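Long-range contacts in branched-chain alpha-ketoacid decarboxylase (Lactococcus lactis, PDB 2VBF), which probably decarboxylates branched-chain and aromatic alpha-keto acids to aldehydes, using thiamine diphosphate and a magnesium ion as cofactors: residues Leu32-His36 against Ile58-Met64; Ile40-Val46 against Lys86-Leu92; Met64-Gly68 against Ile466-Leu470; Gly81-Lys86 against Gly436-Asp441; Asn113-Glu118 against Glu179-Ile185. All coordinates share one frame; numbering follows the deposited sequence.

Contact 1: Leu32-His36 against Ile58-Met64; sequences LDRLH and IISREDM
Arg61 joins the turn after helix 52-60 to helix 27-37 through a network of salt bridges with Asp33 and Asp63. Its end nitrogens both reach a single oxygen, with Asp33 OD1 2.9 Å from Arg61 NH1, and the carboxylate stands 71° from the guanidinium plane. On the adjoining edge Arg61 takes Asp63 side-on, NE going to OD1 and NH2 to OD2, and each oxygen offers its syn lone pair. The other oxygen of Asp33, OD2, is held by Tyr25 and Lys198.

Apolar contacts flank this network. Leu32 lies against one guanidinium face, with its CB 3.6 Å from Arg61 NH1, while its CD2 meets Ile58 CG1 at 3.9 Å. In one of its two modelled conformers, Met64 bends at chi2 and chi3 to bring CE 4.2 Å from Leu35 CB.

At the exposed end, Asp63 OD2 sits over one face of the His36 ring, 3.1 Å from ND1 but at an angle too poor for a hydrogen bond. A water in the ring plane instead links His36 ND1 to Asp63 O.

Two carboxylates around one guanidinium fix its rotation, and the arginine charge, lying between them, is probably well balanced.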
# COMPACT_ATOMS: atom_id res chain seq x y z
N LEU A 32 15.50 12.52 17.09
CA LEU A 32 14.34 13.36 17.34
C LEU A 32 14.75 14.84 17.47
O LEU A 32 14.02 15.73 17.01
CB LEU A 32 13.56 12.85 18.57
CG LEU A 32 12.87 11.48 18.38
CD1 LEU A 32 12.31 10.96 19.69
CD2 LEU A 32 11.77 11.58 17.33
N ASP A 33 15.92 15.11 18.05
CA ASP A 33 16.43 16.47 18.12
C ASP A 33 16.65 17.04 16.71
O ASP A 33 16.25 18.17 16.42
CB ASP A 33 17.74 16.54 18.91
CG ASP A 33 17.51 16.67 20.42
OD1 ASP A 33 16.37 16.83 20.87
OD2 ASP A 33 18.51 16.60 21.17
N ARG A 34 17.25 16.24 15.82
CA ARG A 34 17.49 16.67 14.45
C ARG A 34 16.19 16.89 13.69
O ARG A 34 16.07 17.85 12.94
CB ARG A 34 18.36 15.67 13.69
CG ARG A 34 19.82 15.61 14.14
CD ARG A 34 20.49 16.99 14.16
NE ARG A 34 21.94 16.91 14.02
CZ ARG A 34 22.76 17.97 14.05
NH1 ARG A 34 22.29 19.18 14.25
NH2 ARG A 34 24.07 17.80 13.90
N LEU A 35 15.21 16.01 13.89
CA LEU A 35 13.89 16.21 13.28
C LEU A 35 13.24 17.50 13.76
O LEU A 35 12.67 18.25 12.97
CB LEU A 35 12.97 15.00 13.53
CG LEU A 35 13.44 13.67 12.94
CD1 LEU A 35 12.39 12.60 13.28
CD2 LEU A 35 13.71 13.74 11.42
N HIS A 36 13.33 17.78 15.06
CA HIS A 36 12.87 19.06 15.60
C HIS A 36 13.54 20.25 14.92
O HIS A 36 12.87 21.23 14.59
CB HIS A 36 13.11 19.14 17.11
CG HIS A 36 12.85 20.49 17.69
ND1 HIS A 36 11.57 20.98 17.89
CD2 HIS A 36 13.70 21.47 18.09
CE1 HIS A 36 11.65 22.19 18.40
NE2 HIS A 36 12.93 22.52 18.52
N ILE A 58 9.27 9.11 21.19
CA ILE A 58 8.43 10.10 20.51
C ILE A 58 7.32 10.58 21.44
O ILE A 58 7.06 11.78 21.51
CB ILE A 58 7.78 9.54 19.23
CG1 ILE A 58 8.85 9.13 18.21
CG2 ILE A 58 6.83 10.60 18.63
CD1 ILE A 58 8.32 8.44 16.94
N ILE A 59 6.68 9.64 22.13
CA ILE A 59 5.58 9.97 23.04
C ILE A 59 6.08 10.89 24.15
O ILE A 59 5.39 11.84 24.54
CB ILE A 59 4.92 8.71 23.66
CG1 ILE A 59 4.22 7.87 22.58
CG2 ILE A 59 3.93 9.10 24.77
CD1 ILE A 59 3.12 8.58 21.84
N SER A 60 7.28 10.62 24.64
CA SER A 60 7.86 11.39 25.76
C SER A 60 8.27 12.82 25.40
O SER A 60 8.41 13.65 26.29
CB SER A 60 9.07 10.64 26.33
OG SER A 60 8.66 9.45 26.98
N ARG A 61 8.46 13.12 24.12
CA ARG A 61 8.85 14.48 23.68
C ARG A 61 7.78 15.50 24.02
O ARG A 61 6.61 15.25 23.76
CB ARG A 61 9.03 14.55 22.16
CG ARG A 61 10.06 13.63 21.53
CD ARG A 61 11.49 14.05 21.78
NE ARG A 61 11.83 15.36 21.22
CZ ARG A 61 13.09 15.79 21.04
NH1 ARG A 61 14.11 15.01 21.37
NH2 ARG A 61 13.32 16.99 20.53
N GLU A 62 8.15 16.67 24.55
CA GLU A 62 7.15 17.73 24.72
C GLU A 62 6.85 18.47 23.43
O GLU A 62 5.78 19.08 23.30
CB GLU A 62 7.56 18.77 25.78
CG GLU A 62 8.94 19.37 25.58
CD GLU A 62 9.98 18.68 26.44
OE1 GLU A 62 9.89 17.44 26.55
OE2 GLU A 62 10.85 19.38 27.01
N ASP A 63 7.79 18.39 22.47
CA ASP A 63 7.76 19.24 21.29
C ASP A 63 7.39 18.49 20.01
O ASP A 63 7.49 19.04 18.91
CB ASP A 63 9.15 19.89 21.09
CG ASP A 63 10.25 18.88 20.84
OD1 ASP A 63 9.99 17.66 20.95
OD2 ASP A 63 11.38 19.29 20.53
N MET A 64 6.93 17.26 20.18
CA MET A 64 6.67 16.34 19.06
C MET A 64 5.48 15.45 19.41
O MET A 64 5.44 14.90 20.51
CB MET A 64 7.90 15.46 18.82
CG MET A 64 7.91 14.67 17.51
SD MET A 64 8.42 15.66 16.09
CE MET A 64 10.15 15.97 16.46
O HOH W 1 9.40 19.57 17.19

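Contact 2: Ile40-Val46 against Lys86-Leu92; sequences IEEIFGV and KKAAAFL
Phe44 and Phe91 are register partners where strands 42-45 and 89-94 run parallel, their CB atoms 3.9 Å apart on the same face of the sheet, while the Phe91 ring leads away. This end is tightly packed. Phe44 N donates to Ala90 O, Leu92 N to Phe44 O at 2.8 Å, and Val46 N to Leu92 O. Gly45 suits the close approach: its CA lies 3.2 Å from Leu92 O, a side chain would run into that oxygen, and its backbone angles also disfavour a CB. Leu92 points to the face opposite the two phenylalanines, and Ile43 CG2 packs on its CB.

These are adjacent interior strands of the parallel sheet in the N-terminal thiamine diphosphate-binding domain, and at their far end the side chain of Val46 touches the cofactor.

Toward Ile40 the strands diverge, and a water takes the place of a direct bond, donating to Glu42 O and accepting from Ala90 N. The extended Ile40 side chain (chi2 165°) fills in here, slipping past the small methyls of Ala88 and Ala90 to bring CD1 3.5 Å from Ala89 C. The outer margin is looser still. Lys86 bends at chi2 (83°) to bring NZ 3.1 Å from Glu41 OE1, a salt bridge whose hydrogen bond is weak, the two chains crossing at about a right angle. A second water takes a bond from Lys86 NZ and lies near Glu42 OE1, which also bonds Tyr82 OH.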
# COMPACT_ATOMS: atom_id res chain seq x y z
N ILE A 40 9.88 19.74 12.18
CA ILE A 40 8.89 18.68 12.30
C ILE A 40 8.36 18.64 13.74
O ILE A 40 9.13 18.51 14.69
CB ILE A 40 9.46 17.29 11.89
CG1 ILE A 40 9.97 17.32 10.43
CG2 ILE A 40 8.40 16.19 12.03
CD1 ILE A 40 10.85 16.13 10.05
N GLU A 41 7.04 18.75 13.86
CA GLU A 41 6.35 18.77 15.15
C GLU A 41 5.40 17.59 15.35
O GLU A 41 4.79 17.43 16.41
CB GLU A 41 5.60 20.10 15.28
CG GLU A 41 6.55 21.31 15.34
CD GLU A 41 5.84 22.65 15.21
OE1 GLU A 41 4.60 22.71 15.19
OE2 GLU A 41 6.55 23.67 15.11
N GLU A 42 5.27 16.76 14.31
CA GLU A 42 4.37 15.62 14.30
C GLU A 42 5.03 14.52 13.50
O GLU A 42 5.62 14.81 12.47
CB GLU A 42 3.03 15.99 13.63
CG GLU A 42 2.03 16.76 14.51
CD GLU A 42 2.21 18.27 14.50
OE1 GLU A 42 2.90 18.85 13.63
OE2 GLU A 42 1.60 18.92 15.38
N ILE A 43 4.92 13.27 13.97
CA ILE A 43 5.42 12.10 13.24
C ILE A 43 4.27 11.15 12.99
O ILE A 43 3.52 10.81 13.91
CB ILE A 43 6.56 11.38 14.00
CG1 ILE A 43 7.74 12.34 14.19
CG2 ILE A 43 7.01 10.10 13.28
CD1 ILE A 43 8.97 11.76 14.86
N PHE A 44 4.15 10.72 11.74
CA PHE A 44 3.09 9.79 11.34
C PHE A 44 3.60 8.35 11.32
O PHE A 44 4.77 8.08 11.53
CB PHE A 44 2.53 10.22 10.00
CG PHE A 44 2.02 11.63 10.01
CD1 PHE A 44 0.80 11.94 10.59
CD2 PHE A 44 2.79 12.66 9.49
CE1 PHE A 44 0.34 13.26 10.63
CE2 PHE A 44 2.35 13.98 9.52
CZ PHE A 44 1.12 14.28 10.09
N GLY A 45 2.67 7.42 11.11
CA GLY A 45 3.04 6.03 10.88
C GLY A 45 2.21 5.00 11.61
O GLY A 45 1.12 5.27 12.08
N VAL A 46 2.79 3.81 11.74
CA VAL A 46 2.10 2.67 12.34
C VAL A 46 3.08 1.90 13.20
O VAL A 46 4.21 1.61 12.76
CB VAL A 46 1.50 1.73 11.27
CG1 VAL A 46 0.80 0.49 11.91
CG2 VAL A 46 0.51 2.48 10.35
N LYS A 86 4.68 22.16 5.75
CA LYS A 86 5.67 22.35 6.83
C LYS A 86 7.10 22.47 6.29
O LYS A 86 7.97 23.05 6.96
CB LYS A 86 5.60 21.18 7.83
CG LYS A 86 6.06 21.53 9.26
CD LYS A 86 4.91 22.18 10.04
CE LYS A 86 5.28 22.47 11.48
NZ LYS A 86 4.19 23.21 12.15
N LYS A 87 7.33 21.92 5.09
CA LYS A 87 8.62 21.96 4.37
C LYS A 87 9.65 20.95 4.92
O LYS A 87 10.84 20.97 4.56
CB LYS A 87 9.16 23.41 4.29
CG LYS A 87 8.14 24.43 3.74
CD LYS A 87 7.58 24.01 2.37
CE LYS A 87 6.55 25.00 1.85
NZ LYS A 87 6.10 24.63 0.50
N ALA A 88 9.16 20.05 5.77
CA ALA A 88 9.85 18.85 6.19
C ALA A 88 8.82 17.92 6.81
O ALA A 88 7.81 18.39 7.33
CB ALA A 88 10.99 19.16 7.19
N ALA A 89 9.07 16.61 6.76
CA ALA A 89 8.17 15.65 7.41
C ALA A 89 8.88 14.36 7.78
O ALA A 89 9.95 14.06 7.27
CB ALA A 89 6.99 15.34 6.50
N ALA A 90 8.26 13.60 8.67
CA ALA A 90 8.73 12.27 9.04
C ALA A 90 7.59 11.30 9.33
O ALA A 90 6.53 11.67 9.87
CB ALA A 90 9.69 12.34 10.24
N PHE A 91 7.79 10.05 8.93
CA PHE A 91 6.91 8.97 9.37
C PHE A 91 7.72 7.72 9.72
O PHE A 91 8.86 7.58 9.30
CB PHE A 91 5.77 8.70 8.37
CG PHE A 91 6.20 8.01 7.10
CD1 PHE A 91 5.96 6.65 6.91
CD2 PHE A 91 6.76 8.73 6.06
CE1 PHE A 91 6.35 6.01 5.74
CE2 PHE A 91 7.13 8.11 4.87
CZ PHE A 91 6.92 6.74 4.72
N LEU A 92 7.12 6.88 10.55
CA LEU A 92 7.75 5.73 11.16
C LEU A 92 7.01 4.46 10.76
O LEU A 92 5.78 4.38 10.93
CB LEU A 92 7.71 5.87 12.69
CG LEU A 92 8.23 4.72 13.54
CD1 LEU A 92 9.72 4.45 13.30
CD2 LEU A 92 7.93 4.96 15.04
O HOH W 2 5.76 14.79 9.64
O HOH W 3 2.15 21.38 12.87

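Contact 3: Met64-Gly68 against Ile466-Leu470; sequences MKWIG and IREKL
Glu468 OE2, 3.8 Å from Ile67 CG2 of strand 65-68, is gripped by two nitrogens of the neighbouring Arg467, NE at 2.9 Å and NH2 at 3.1 Å, both on its anti side, and by a water that also donates to Trp66 O. Glu468 lies just before Lys469, the positive-phi residue of the Schellman motif that closes helix 462-467, and it faces the edge strand of the N-terminal domain's parallel sheet. The contact therefore joins that sheet to the C-terminal thiamine diphosphate-binding domain.

The other carboxylate oxygen reaches across. Lys65 stretches out fully beyond CG, and the two side chains come from opposite directions, NZ meeting Glu468 OE1 on its syn lone pair at 2.7 Å. Lys65, Glu468 and Arg467 thus form a charged chain in which one carboxylate lies between two cations, which would tend to keep Glu468 ionised.

Between the two ends of this chain sits Ile67. Its side chain crosses Glu468 obliquely, with CG2 at the edge of the guanidinium, 3.7 Å from Arg467 NH2, and CD1 3.9 Å from Glu468 OE1. Ile67 also packs on Ile439 of helix 430-440, and Arg467 touches Pro499 of the second subunit.

The guanidinium also reaches the strand. A bend at chi3 (66°) turns it toward Gly68, and Arg467 NH2 donates to Gly68 O at 2.9 Å, almost straight at 171°, within the carbonyl plane and on a lone pair.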
# COMPACT_ATOMS: atom_id res chain seq x y z
N MET A 64 6.93 17.26 20.18
CA MET A 64 6.67 16.34 19.06
C MET A 64 5.48 15.45 19.41
O MET A 64 5.44 14.90 20.51
CB MET A 64 7.90 15.46 18.82
CG MET A 64 7.91 14.67 17.51
SD MET A 64 8.42 15.66 16.09
CE MET A 64 10.15 15.97 16.46
N LYS A 65 4.55 15.28 18.48
CA LYS A 65 3.38 14.45 18.70
C LYS A 65 3.38 13.25 17.75
O LYS A 65 3.59 13.41 16.56
CB LYS A 65 2.10 15.27 18.50
CG LYS A 65 0.85 14.58 19.03
CD LYS A 65 -0.42 15.33 18.67
CE LYS A 65 -1.66 14.50 19.02
NZ LYS A 65 -2.93 15.28 18.93
N TRP A 66 3.13 12.06 18.30
CA TRP A 66 2.82 10.89 17.49
C TRP A 66 1.38 11.00 16.98
O TRP A 66 0.44 11.19 17.77
CB TRP A 66 2.97 9.61 18.31
CG TRP A 66 2.55 8.37 17.59
CD1 TRP A 66 1.46 7.59 17.86
CD2 TRP A 66 3.20 7.77 16.47
NE1 TRP A 66 1.40 6.54 16.98
CE2 TRP A 66 2.45 6.63 16.11
CE3 TRP A 66 4.33 8.09 15.73
CZ2 TRP A 66 2.83 5.80 15.05
CZ3 TRP A 66 4.70 7.28 14.68
CH2 TRP A 66 3.96 6.14 14.35
N ILE A 67 1.21 10.87 15.67
CA ILE A 67 -0.12 10.81 15.07
C ILE A 67 -0.20 9.50 14.28
O ILE A 67 0.24 9.43 13.13
CB ILE A 67 -0.41 12.04 14.21
CG1 ILE A 67 -0.28 13.30 15.09
CG2 ILE A 67 -1.81 11.96 13.61
CD1 ILE A 67 -0.75 14.57 14.45
N GLY A 68 -0.76 8.48 14.92
CA GLY A 68 -0.77 7.13 14.34
C GLY A 68 -1.81 7.05 13.26
O GLY A 68 -2.91 7.58 13.42
N ILE A 466 -10.95 12.42 12.98
CA ILE A 466 -11.91 12.56 14.08
C ILE A 466 -11.16 12.66 15.39
O ILE A 466 -11.39 13.60 16.18
CB ILE A 466 -12.89 11.36 14.10
CG1 ILE A 466 -13.79 11.41 12.85
CG2 ILE A 466 -13.75 11.36 15.36
CD1 ILE A 466 -14.52 10.11 12.52
N ARG A 467 -10.23 11.74 15.62
CA ARG A 467 -9.41 11.74 16.83
C ARG A 467 -8.63 13.04 17.00
O ARG A 467 -8.57 13.58 18.11
CB ARG A 467 -8.42 10.56 16.84
CG ARG A 467 -7.57 10.49 18.10
CD ARG A 467 -6.49 9.43 17.98
NE ARG A 467 -5.54 9.82 16.94
CZ ARG A 467 -4.94 9.00 16.08
NH1 ARG A 467 -5.17 7.69 16.08
NH2 ARG A 467 -4.11 9.52 15.18
N GLU A 468 -8.01 13.52 15.93
CA GLU A 468 -7.19 14.74 15.96
C GLU A 468 -8.00 16.04 15.92
O GLU A 468 -7.43 17.14 16.02
CB GLU A 468 -6.18 14.72 14.81
CG GLU A 468 -5.26 13.51 14.82
CD GLU A 468 -4.41 13.43 16.06
OE1 GLU A 468 -4.01 14.49 16.57
OE2 GLU A 468 -4.14 12.30 16.53
N LYS A 469 -9.32 15.92 15.75
CA LYS A 469 -10.23 17.06 15.73
C LYS A 469 -9.88 18.09 14.66
O LYS A 469 -9.91 19.30 14.88
CB LYS A 469 -10.32 17.70 17.13
CG LYS A 469 -10.87 16.73 18.16
CD LYS A 469 -11.01 17.37 19.52
CE LYS A 469 -11.45 16.35 20.54
NZ LYS A 469 -10.41 15.31 20.73
N LEU A 470 -9.56 17.58 13.47
CA LEU A 470 -9.22 18.41 12.33
C LEU A 470 -10.51 18.95 11.74
O LEU A 470 -11.53 18.25 11.73
CB LEU A 470 -8.45 17.60 11.29
CG LEU A 470 -7.20 16.90 11.80
CD1 LEU A 470 -6.51 16.15 10.67
CD2 LEU A 470 -6.25 17.88 12.46
O HOH W 4 -2.34 11.20 18.11
O HOH W 5 -5.37 6.25 13.10

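Contact 4: Gly81-Lys86 against Gly436-Asp441; sequences GYARTK and GSQIAD
Tyr82 turns one ring face to the Ala440 methyl and its rim to the backbone of the same helix. Helices 72-86 and 430-440, one from each thiamine diphosphate-binding domain, pack here at 34° with axes only 7.1 Å apart. Gly436, where a CB would sit tight against Tyr82 N, and Gly81 are consistent with this closeness, and the CA atoms of Tyr82 and Ser437 approach to 4.2 Å.

With CG opposite the backbone N (chi1 -173°), the tyrosine ring is carried to the neighbouring helix. Ala440 CB stands 4.1 Å from the ring centroid in a CH-pi contact, Gly436 O comes to the edge 3.3 Å from CD1, and Ile439 CG2 meets that rim in the ring plane. The hydroxyl continues beyond the helix pair to Glu42 OE1 and Glu41 N. A leucine in place of Tyr82 would probably leave the Ala440 methyl without its aromatic face and Glu42 without its hydroxyl partner.

Lys86 packs its CB on the Ala440 methyl, and its amine reaches Ala440 O weakly and donates to a water that lies near Ile439 O. Thr85 divides its branches between two kinds of contact. CG2 fits against Ala440 CB and Asp441 CB, the threonine crossing the aspartate side chain at about a right angle. On the other branch, Thr85 OG1 shares a hydrogen bond of 2.6 Å with Ser437 OG, which is also bonded to His446.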
# COMPACT_ATOMS: atom_id res chain seq x y z
N GLY A 81 1.91 15.28 2.25
CA GLY A 81 1.12 16.50 2.42
C GLY A 81 1.66 17.44 3.49
O GLY A 81 1.72 18.65 3.29
N TYR A 82 2.05 16.88 4.62
CA TYR A 82 2.65 17.67 5.69
C TYR A 82 3.92 18.36 5.20
O TYR A 82 4.13 19.54 5.48
CB TYR A 82 2.96 16.75 6.86
CG TYR A 82 3.46 17.38 8.15
CD1 TYR A 82 2.58 17.66 9.19
CD2 TYR A 82 4.81 17.62 8.36
CE1 TYR A 82 3.03 18.19 10.41
CE2 TYR A 82 5.27 18.15 9.56
CZ TYR A 82 4.38 18.43 10.59
OH TYR A 82 4.85 18.95 11.81
N ALA A 83 4.74 17.64 4.43
CA ALA A 83 5.99 18.20 3.90
C ALA A 83 5.73 19.36 2.95
O ALA A 83 6.46 20.35 2.96
CB ALA A 83 6.82 17.12 3.20
N ARG A 84 4.69 19.24 2.13
CA ARG A 84 4.32 20.31 1.21
C ARG A 84 4.05 21.64 1.92
O ARG A 84 4.25 22.70 1.33
CB ARG A 84 3.14 19.91 0.34
CG ARG A 84 3.54 18.87 -0.68
CD ARG A 84 2.33 18.34 -1.42
NE ARG A 84 2.68 17.26 -2.35
CZ ARG A 84 2.48 17.28 -3.66
NH1 ARG A 84 2.03 18.36 -4.26
NH2 ARG A 84 2.77 16.21 -4.38
N THR A 85 3.59 21.58 3.16
CA THR A 85 3.20 22.76 3.91
C THR A 85 4.22 23.15 4.99
O THR A 85 4.58 24.34 5.11
CB THR A 85 1.80 22.56 4.49
OG1 THR A 85 0.86 22.63 3.40
CG2 THR A 85 1.44 23.65 5.50
N LYS A 86 4.68 22.16 5.75
CA LYS A 86 5.67 22.35 6.83
C LYS A 86 7.10 22.47 6.29
O LYS A 86 7.97 23.05 6.96
CB LYS A 86 5.60 21.18 7.83
CG LYS A 86 6.06 21.53 9.26
CD LYS A 86 4.91 22.18 10.04
CE LYS A 86 5.28 22.47 11.48
NZ LYS A 86 4.19 23.21 12.15
N GLY A 436 -2.64 15.69 6.50
CA GLY A 436 -1.26 16.01 6.90
C GLY A 436 -0.93 17.49 6.76
O GLY A 436 -0.34 18.10 7.65
N SER A 437 -1.29 18.05 5.62
CA SER A 437 -1.10 19.47 5.35
C SER A 437 -1.92 20.32 6.34
O SER A 437 -1.42 21.33 6.84
CB SER A 437 -1.49 19.78 3.91
OG SER A 437 -1.26 21.15 3.60
N GLN A 438 -3.15 19.91 6.63
CA GLN A 438 -3.99 20.62 7.60
C GLN A 438 -3.39 20.64 9.00
O GLN A 438 -3.50 21.66 9.70
CB GLN A 438 -5.39 20.01 7.65
CG GLN A 438 -6.37 20.70 8.59
CD GLN A 438 -6.65 22.15 8.22
OE1 GLN A 438 -7.63 22.44 7.53
NE2 GLN A 438 -5.78 23.06 8.67
N ILE A 439 -2.76 19.53 9.41
CA ILE A 439 -2.04 19.43 10.68
C ILE A 439 -0.83 20.37 10.66
O ILE A 439 -0.54 21.06 11.65
CB ILE A 439 -1.60 17.97 10.96
CG1 ILE A 439 -2.82 17.11 11.29
CG2 ILE A 439 -0.57 17.90 12.09
CD1 ILE A 439 -2.60 15.59 11.21
N ALA A 440 -0.14 20.41 9.51
CA ALA A 440 1.05 21.25 9.33
C ALA A 440 0.77 22.75 9.52
O ALA A 440 1.59 23.47 10.10
CB ALA A 440 1.68 20.99 7.94
N ASP A 441 -0.35 23.23 8.98
CA ASP A 441 -0.77 24.63 9.13
C ASP A 441 -2.24 24.69 9.52
O ASP A 441 -3.13 24.77 8.66
CB ASP A 441 -0.53 25.43 7.85
CG ASP A 441 -0.76 26.95 8.04
OD1 ASP A 441 -1.18 27.36 9.14
OD2 ASP A 441 -0.52 27.72 7.09
O HOH W 3 2.15 21.38 12.87

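Contact 5: Asn113-Glu118 against Glu179-Ile185; sequences NLPVVE and ERKPVYI
Asn113 bridges to residues 179-181, where helix 165-179 ends, with both ends of its amide. From CB, the side chain carries CG to within 3.6 Å of Lys181 CG. There the amide forks: OD1 accepts from Lys181 NZ at 2.8 Å, the donor tilted 26° from the carbonyl plane, and ND2 donates to Glu179 O at 2.9 Å. This second bond is nearly straight (171°) and lies in the amide plane, on a lone pair of the carbonyl. Lys181 bends at chi4 (75°) to fold its amine back onto OD1. A leucine at Asn113 would probably leave Glu179 O without this donor and free the Lys181 amine to swing away.

Asn113 is the C' residue of the Schellman motif ending helix 97-111, so the amide ties that helix end to the end of helix 165-179. Pro115 then forms an inverse gamma turn and lays its ring against Arg180 O.

Beyond the turn, strands 116-122 and 183-188 run as parallel neighbours in the N-terminal domain's sheet. Val183 N donates to Val116 O, Glu118 N to Val183 O, and Ile185 N to Glu118 O. On one face Val117 CG1 meets Ile185 CD1 at 3.8 Å, and its CG2 meets Val183 CG2. Asn113 is buried, and its pairing of donor with carbonyl and acceptor with amine gives each half of the amide a partner and fixes which way it is turned.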
# COMPACT_ATOMS: atom_id res chain seq x y z
N ASN A 113 9.38 15.54 -5.39
CA ASN A 113 10.48 16.20 -4.67
C ASN A 113 10.08 16.82 -3.33
O ASN A 113 10.26 18.03 -3.11
CB ASN A 113 11.15 17.25 -5.59
CG ASN A 113 12.63 17.43 -5.32
OD1 ASN A 113 13.46 17.18 -6.19
ND2 ASN A 113 12.98 17.90 -4.12
N LEU A 114 9.53 15.99 -2.44
CA LEU A 114 9.15 16.43 -1.08
C LEU A 114 10.08 15.85 -0.01
O LEU A 114 10.45 14.67 -0.05
CB LEU A 114 7.71 16.07 -0.74
CG LEU A 114 6.62 16.85 -1.48
CD1 LEU A 114 6.94 18.36 -1.53
CD2 LEU A 114 6.39 16.29 -2.88
N PRO A 115 10.49 16.71 0.94
CA PRO A 115 11.46 16.36 1.97
C PRO A 115 10.85 15.54 3.10
O PRO A 115 10.58 16.05 4.19
CB PRO A 115 11.99 17.72 2.43
CG PRO A 115 10.88 18.64 2.19
CD PRO A 115 10.14 18.14 0.97
N VAL A 116 10.67 14.25 2.82
CA VAL A 116 10.10 13.31 3.78
C VAL A 116 11.17 12.32 4.26
O VAL A 116 11.85 11.69 3.44
CB VAL A 116 8.92 12.52 3.16
CG1 VAL A 116 8.35 11.49 4.14
CG2 VAL A 116 7.83 13.48 2.67
N VAL A 117 11.30 12.19 5.57
CA VAL A 117 12.13 11.15 6.19
C VAL A 117 11.26 9.94 6.57
O VAL A 117 10.32 10.07 7.34
CB VAL A 117 12.79 11.67 7.49
CG1 VAL A 117 13.77 10.65 8.03
CG2 VAL A 117 13.47 13.04 7.23
N GLU A 118 11.58 8.77 6.03
CA GLU A 118 11.01 7.54 6.55
C GLU A 118 11.99 6.88 7.49
O GLU A 118 13.13 6.65 7.13
CB GLU A 118 10.61 6.57 5.45
CG GLU A 118 9.96 5.31 6.04
CD GLU A 118 9.34 4.40 5.00
OE1 GLU A 118 9.44 4.70 3.78
OE2 GLU A 118 8.76 3.38 5.43
N GLU A 179 18.74 18.51 -1.25
CA GLU A 179 17.96 18.16 -2.44
C GLU A 179 16.44 18.25 -2.23
O GLU A 179 15.70 18.28 -3.21
CB GLU A 179 18.26 16.71 -2.87
CG GLU A 179 19.68 16.41 -3.31
CD GLU A 179 19.80 15.00 -3.89
OE1 GLU A 179 19.09 14.67 -4.87
OE2 GLU A 179 20.61 14.21 -3.35
N ARG A 180 16.01 18.28 -0.97
CA ARG A 180 14.60 18.24 -0.56
C ARG A 180 13.82 17.03 -1.11
O ARG A 180 12.59 17.09 -1.27
CB ARG A 180 13.90 19.56 -0.87
CG ARG A 180 14.59 20.78 -0.26
CD ARG A 180 14.57 20.81 1.26
NE ARG A 180 15.64 21.67 1.75
CZ ARG A 180 15.51 22.93 2.14
NH1 ARG A 180 14.32 23.52 2.16
NH2 ARG A 180 16.59 23.62 2.52
N LYS A 181 14.54 15.93 -1.34
CA LYS A 181 13.97 14.64 -1.73
C LYS A 181 13.94 13.71 -0.50
O LYS A 181 14.63 13.96 0.49
CB LYS A 181 14.79 14.00 -2.85
CG LYS A 181 14.71 14.67 -4.21
CD LYS A 181 15.74 14.05 -5.16
CE LYS A 181 15.40 14.31 -6.63
NZ LYS A 181 15.72 15.73 -7.00
N PRO A 182 13.10 12.66 -0.55
CA PRO A 182 13.00 11.77 0.61
C PRO A 182 14.29 11.03 0.95
O PRO A 182 15.09 10.71 0.08
CB PRO A 182 11.87 10.80 0.25
CG PRO A 182 11.61 10.98 -1.18
CD PRO A 182 12.18 12.28 -1.63
N VAL A 183 14.45 10.75 2.24
CA VAL A 183 15.54 9.93 2.72
C VAL A 183 14.99 8.88 3.67
O VAL A 183 13.82 8.94 4.09
CB VAL A 183 16.63 10.77 3.41
CG1 VAL A 183 17.18 11.79 2.41
CG2 VAL A 183 16.08 11.45 4.67
N TYR A 184 15.85 7.93 4.01
CA TYR A 184 15.45 6.66 4.62
C TYR A 184 16.47 6.28 5.71
O TYR A 184 17.67 6.25 5.46
CB TYR A 184 15.39 5.63 3.51
CG TYR A 184 15.16 4.17 3.87
CD1 TYR A 184 13.95 3.55 3.56
CD2 TYR A 184 16.17 3.37 4.39
CE1 TYR A 184 13.74 2.19 3.82
CE2 TYR A 184 15.98 2.02 4.64
CZ TYR A 184 14.76 1.44 4.36
OH TYR A 184 14.56 0.09 4.59
N ILE A 185 15.95 5.98 6.90
CA ILE A 185 16.76 5.63 8.07
C ILE A 185 16.23 4.34 8.64
O ILE A 185 15.09 4.29 9.09
CB ILE A 185 16.70 6.75 9.14
CG1 ILE A 185 17.25 8.07 8.58
CG2 ILE A 185 17.44 6.33 10.41
CD1 ILE A 185 17.05 9.28 9.49

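From the N terminus, contact 1 closes the first loop, bringing helix 27-37 against the end of helix 52-60 with strand 42-45 between them in the chain. Contact 2 crosses it, since 40-46 lies within that loop and pairs with 86-92 beyond it. Contact 3 shares Met64 with contact 1, crosses contact 2 and closes a far larger loop, out to 466-470. Within that loop contact 4 joins 81-86 to 436-441, crossing contact 2 with Lys86 common to both, and within contact 4 lies contact 5, which adds strand 183-188. Contacts 2 and 5 assemble one sheet through the adjacent strands 89-94 and 116-122, whereas contacts 3 and 4 bind the N-terminal domain to the C-terminal one.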